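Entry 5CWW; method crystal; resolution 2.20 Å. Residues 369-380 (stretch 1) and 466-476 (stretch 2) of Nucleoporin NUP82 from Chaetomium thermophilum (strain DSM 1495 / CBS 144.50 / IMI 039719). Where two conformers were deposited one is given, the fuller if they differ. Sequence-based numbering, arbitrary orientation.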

# COMPACT_ATOMS: atom_id res chain seq x y z
N LEU B 369 5.16 -9.78 -8.31
CA LEU B 369 5.41 -8.46 -7.74
C LEU B 369 6.16 -7.63 -8.77
O LEU B 369 7.26 -7.99 -9.19
CB LEU B 369 6.21 -8.55 -6.44
CG LEU B 369 6.43 -7.21 -5.74
CD1 LEU B 369 5.10 -6.62 -5.27
CD2 LEU B 369 7.40 -7.35 -4.58
N GLN B 370 5.55 -6.52 -9.18
CA GLN B 370 6.14 -5.63 -10.17
C GLN B 370 6.83 -4.45 -9.50
O GLN B 370 6.20 -3.70 -8.75
CB GLN B 370 5.07 -5.13 -11.15
CG GLN B 370 4.37 -6.25 -11.91
CD GLN B 370 3.38 -5.72 -12.92
OE1 GLN B 370 3.66 -4.77 -13.64
NE2 GLN B 370 2.20 -6.34 -12.98
N GLY B 371 8.12 -4.29 -9.78
CA GLY B 371 8.90 -3.19 -9.23
C GLY B 371 10.23 -3.67 -8.69
O GLY B 371 10.55 -4.85 -8.79
N PRO B 372 11.02 -2.75 -8.10
CA PRO B 372 10.72 -1.32 -7.95
C PRO B 372 10.62 -0.61 -9.29
O PRO B 372 11.49 -0.79 -10.14
CB PRO B 372 11.90 -0.78 -7.14
CG PRO B 372 12.67 -1.96 -6.67
CD PRO B 372 12.36 -3.09 -7.60
N PHE B 373 9.58 0.19 -9.48
CA PHE B 373 9.43 0.96 -10.71
C PHE B 373 10.52 2.01 -10.84
O PHE B 373 10.83 2.72 -9.89
CB PHE B 373 8.06 1.65 -10.75
CG PHE B 373 6.93 0.74 -11.13
CD1 PHE B 373 6.40 -0.16 -10.22
CD2 PHE B 373 6.40 0.78 -12.41
CE1 PHE B 373 5.37 -1.00 -10.57
CE2 PHE B 373 5.36 -0.06 -12.77
CZ PHE B 373 4.84 -0.95 -11.85
N ASP B 374 11.12 2.10 -12.03
CA ASP B 374 12.07 3.15 -12.32
C ASP B 374 11.32 4.41 -12.73
O ASP B 374 10.46 4.37 -13.61
CB ASP B 374 13.03 2.73 -13.43
CG ASP B 374 14.09 3.78 -13.72
OD1 ASP B 374 15.02 3.92 -12.90
OD2 ASP B 374 13.99 4.45 -14.76
N PHE B 375 11.64 5.53 -12.08
CA PHE B 375 11.01 6.81 -12.40
C PHE B 375 11.79 7.49 -13.52
O PHE B 375 12.85 8.06 -13.30
CB PHE B 375 10.96 7.71 -11.17
CG PHE B 375 10.21 7.11 -10.01
CD1 PHE B 375 9.13 6.27 -10.22
CD2 PHE B 375 10.61 7.37 -8.70
CE1 PHE B 375 8.45 5.71 -9.15
CE2 PHE B 375 9.93 6.81 -7.63
CZ PHE B 375 8.85 5.98 -7.85
N ASP B 376 11.25 7.42 -14.73
CA ASP B 376 11.87 8.08 -15.87
C ASP B 376 11.74 9.60 -15.72
O ASP B 376 10.71 10.10 -15.27
CB ASP B 376 11.23 7.61 -17.18
CG ASP B 376 11.99 8.07 -18.41
OD1 ASP B 376 13.17 8.44 -18.29
OD2 ASP B 376 11.39 8.06 -19.51
N LEU B 377 12.80 10.32 -16.07
CA LEU B 377 12.88 11.77 -15.89
C LEU B 377 12.68 12.18 -14.43
O LEU B 377 12.16 13.26 -14.14
CB LEU B 377 11.85 12.49 -16.77
CG LEU B 377 11.89 12.21 -18.27
CD1 LEU B 377 10.90 13.11 -18.97
CD2 LEU B 377 13.29 12.41 -18.84
N ASN B 378 13.10 11.32 -13.51
CA ASN B 378 13.05 11.64 -12.09
C ASN B 378 13.97 12.82 -11.78
O ASN B 378 15.04 12.94 -12.37
CB ASN B 378 13.46 10.43 -11.26
CG ASN B 378 13.22 10.63 -9.78
OD1 ASN B 378 12.07 10.60 -9.32
ND2 ASN B 378 14.29 10.80 -9.02
N PRO B 379 13.54 13.72 -10.87
CA PRO B 379 14.45 14.79 -10.45
C PRO B 379 15.75 14.24 -9.87
O PRO B 379 15.73 13.26 -9.13
CB PRO B 379 13.65 15.53 -9.37
CG PRO B 379 12.23 15.22 -9.67
CD PRO B 379 12.22 13.83 -10.23
N GLU B 380 16.87 14.86 -10.22
CA GLU B 380 18.17 14.41 -9.74
C GLU B 380 18.54 15.13 -8.45
O GLU B 380 18.03 16.23 -8.18
CB GLU B 380 19.24 14.63 -10.81
CG GLU B 380 19.35 16.06 -11.31
CD GLU B 380 20.39 16.22 -12.42
OE1 GLU B 380 20.93 15.19 -12.87
OE2 GLU B 380 20.66 17.37 -12.82
N GLU B 466 14.25 -5.81 -18.18
CA GLU B 466 14.33 -4.38 -17.87
C GLU B 466 13.26 -4.01 -16.84
O GLU B 466 12.11 -4.44 -16.96
CB GLU B 466 14.15 -3.55 -19.14
CG GLU B 466 15.27 -3.73 -20.15
CD GLU B 466 15.12 -2.82 -21.36
OE1 GLU B 466 14.11 -2.08 -21.42
OE2 GLU B 466 16.00 -2.85 -22.24
N PRO B 467 13.63 -3.22 -15.83
CA PRO B 467 12.68 -2.91 -14.75
C PRO B 467 11.46 -2.14 -15.25
O PRO B 467 11.57 -1.41 -16.23
CB PRO B 467 13.50 -2.06 -13.78
CG PRO B 467 14.56 -1.45 -14.62
CD PRO B 467 14.89 -2.47 -15.67
N PRO B 468 10.31 -2.31 -14.59
CA PRO B 468 9.12 -1.55 -14.98
C PRO B 468 9.33 -0.05 -14.80
O PRO B 468 10.15 0.36 -13.98
CB PRO B 468 8.04 -2.07 -14.03
CG PRO B 468 8.77 -2.65 -12.88
CD PRO B 468 10.05 -3.19 -13.43
N SER B 469 8.59 0.76 -15.55
CA SER B 469 8.84 2.20 -15.58
C SER B 469 7.57 3.04 -15.45
O SER B 469 6.50 2.66 -15.93
CB SER B 469 9.55 2.57 -16.89
OG SER B 469 9.76 3.97 -16.98
N LEU B 470 7.72 4.17 -14.77
CA LEU B 470 6.72 5.23 -14.75
C LEU B 470 7.35 6.50 -15.28
O LEU B 470 8.56 6.71 -15.13
CB LEU B 470 6.17 5.45 -13.34
CG LEU B 470 5.40 4.29 -12.70
CD1 LEU B 470 5.17 4.56 -11.22
CD2 LEU B 470 4.09 4.06 -13.42
N LEU B 471 6.54 7.36 -15.89
CA LEU B 471 7.01 8.64 -16.40
C LEU B 471 6.72 9.76 -15.41
O LEU B 471 5.56 10.08 -15.16
CB LEU B 471 6.36 8.96 -17.75
CG LEU B 471 6.62 10.36 -18.34
CD1 LEU B 471 8.11 10.61 -18.53
CD2 LEU B 471 5.88 10.54 -19.65
N THR B 472 7.77 10.34 -14.84
CA THR B 472 7.61 11.47 -13.95
C THR B 472 7.17 12.68 -14.76
O THR B 472 7.93 13.21 -15.57
CB THR B 472 8.91 11.80 -13.19
OG1 THR B 472 9.44 10.61 -12.59
CG2 THR B 472 8.65 12.84 -12.11
N PHE B 473 5.93 13.12 -14.55
CA PHE B 473 5.39 14.25 -15.29
C PHE B 473 5.67 15.56 -14.57
O PHE B 473 6.03 16.56 -15.20
CB PHE B 473 3.88 14.09 -15.49
CG PHE B 473 3.21 15.37 -15.88
CD1 PHE B 473 3.39 15.91 -17.15
CD2 PHE B 473 2.40 16.05 -14.98
CE1 PHE B 473 2.78 17.09 -17.51
CE2 PHE B 473 1.79 17.23 -15.34
CZ PHE B 473 1.98 17.76 -16.60
N GLN B 474 5.53 15.55 -13.25
CA GLN B 474 5.68 16.77 -12.47
C GLN B 474 6.03 16.45 -11.01
O GLN B 474 5.60 15.44 -10.46
CB GLN B 474 4.40 17.59 -12.55
CG GLN B 474 4.44 18.90 -11.79
CD GLN B 474 3.18 19.72 -11.97
OE1 GLN B 474 2.15 19.20 -12.40
NE2 GLN B 474 3.26 21.01 -11.66
N THR B 475 6.81 17.34 -10.41
CA THR B 475 7.19 17.23 -9.01
C THR B 475 7.14 18.61 -8.38
O THR B 475 7.71 19.56 -8.92
CB THR B 475 8.61 16.65 -8.84
OG1 THR B 475 8.73 15.43 -9.60
CG2 THR B 475 8.92 16.37 -7.38
N PHE B 476 6.46 18.74 -7.24
CA PHE B 476 6.37 20.03 -6.58
C PHE B 476 6.24 19.91 -5.06
O PHE B 476 5.67 18.94 -4.55
CB PHE B 476 5.19 20.84 -7.13
CG PHE B 476 3.87 20.13 -7.03
CD1 PHE B 476 3.11 20.20 -5.88
CD2 PHE B 476 3.38 19.39 -8.10
CE1 PHE B 476 1.89 19.55 -5.79
CE2 PHE B 476 2.16 18.75 -8.02
CZ PHE B 476 1.42 18.82 -6.86
O HOH W 1 10.19 15.12 -14.32

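Residues 374-376 pair in parallel with the first part of strand 469-476, and the two stretches together bury 694 Å². Ahead of the strand, the backbone N of Gly-371 lies 3.6 Å from CG of Pro-468; the phi/psi of 133/-177 would jam a CB against the preceding carbonyl, so glycine suits this position. A cis peptide bond then leads into Pro-372. The buried ring of Phe-373 receives CB of Pro-468 over one face, 3.9 Å from the ring centroid, a CH-pi contact, while its CD2 packs 3.7 Å from CG of Leu-470.

The ladder follows. Asp-374 N donates to Pro-468 O (2.8 Å), and Leu-470 N to Asp-374 O (3.0 Å). The next rung is Asp-376 N to Leu-470 O (2.8 Å). Between them, Phe-375 shares a sheet face with Leu-470, whose CD1 meets the ring edge at CE1 (4.0 Å). Asp-374 and Asp-376 point to the other face, where Asp-374 is exposed and the Asp-376 carboxylate is bonded elsewhere in the structure.

Asp-376 O accepts from both N and OG1 of Thr-472, each at 3.0 Å. A type II turn, Phe-375 to Asn-378, ends the pairing; Leu-377 CD1 touches Leu-471 CD1 (3.8 Å), and a water bridges Leu-377 O and Thr-472 O. Finally, CG of buried Pro-379 packs 3.5 Å from Thr-475 OG1.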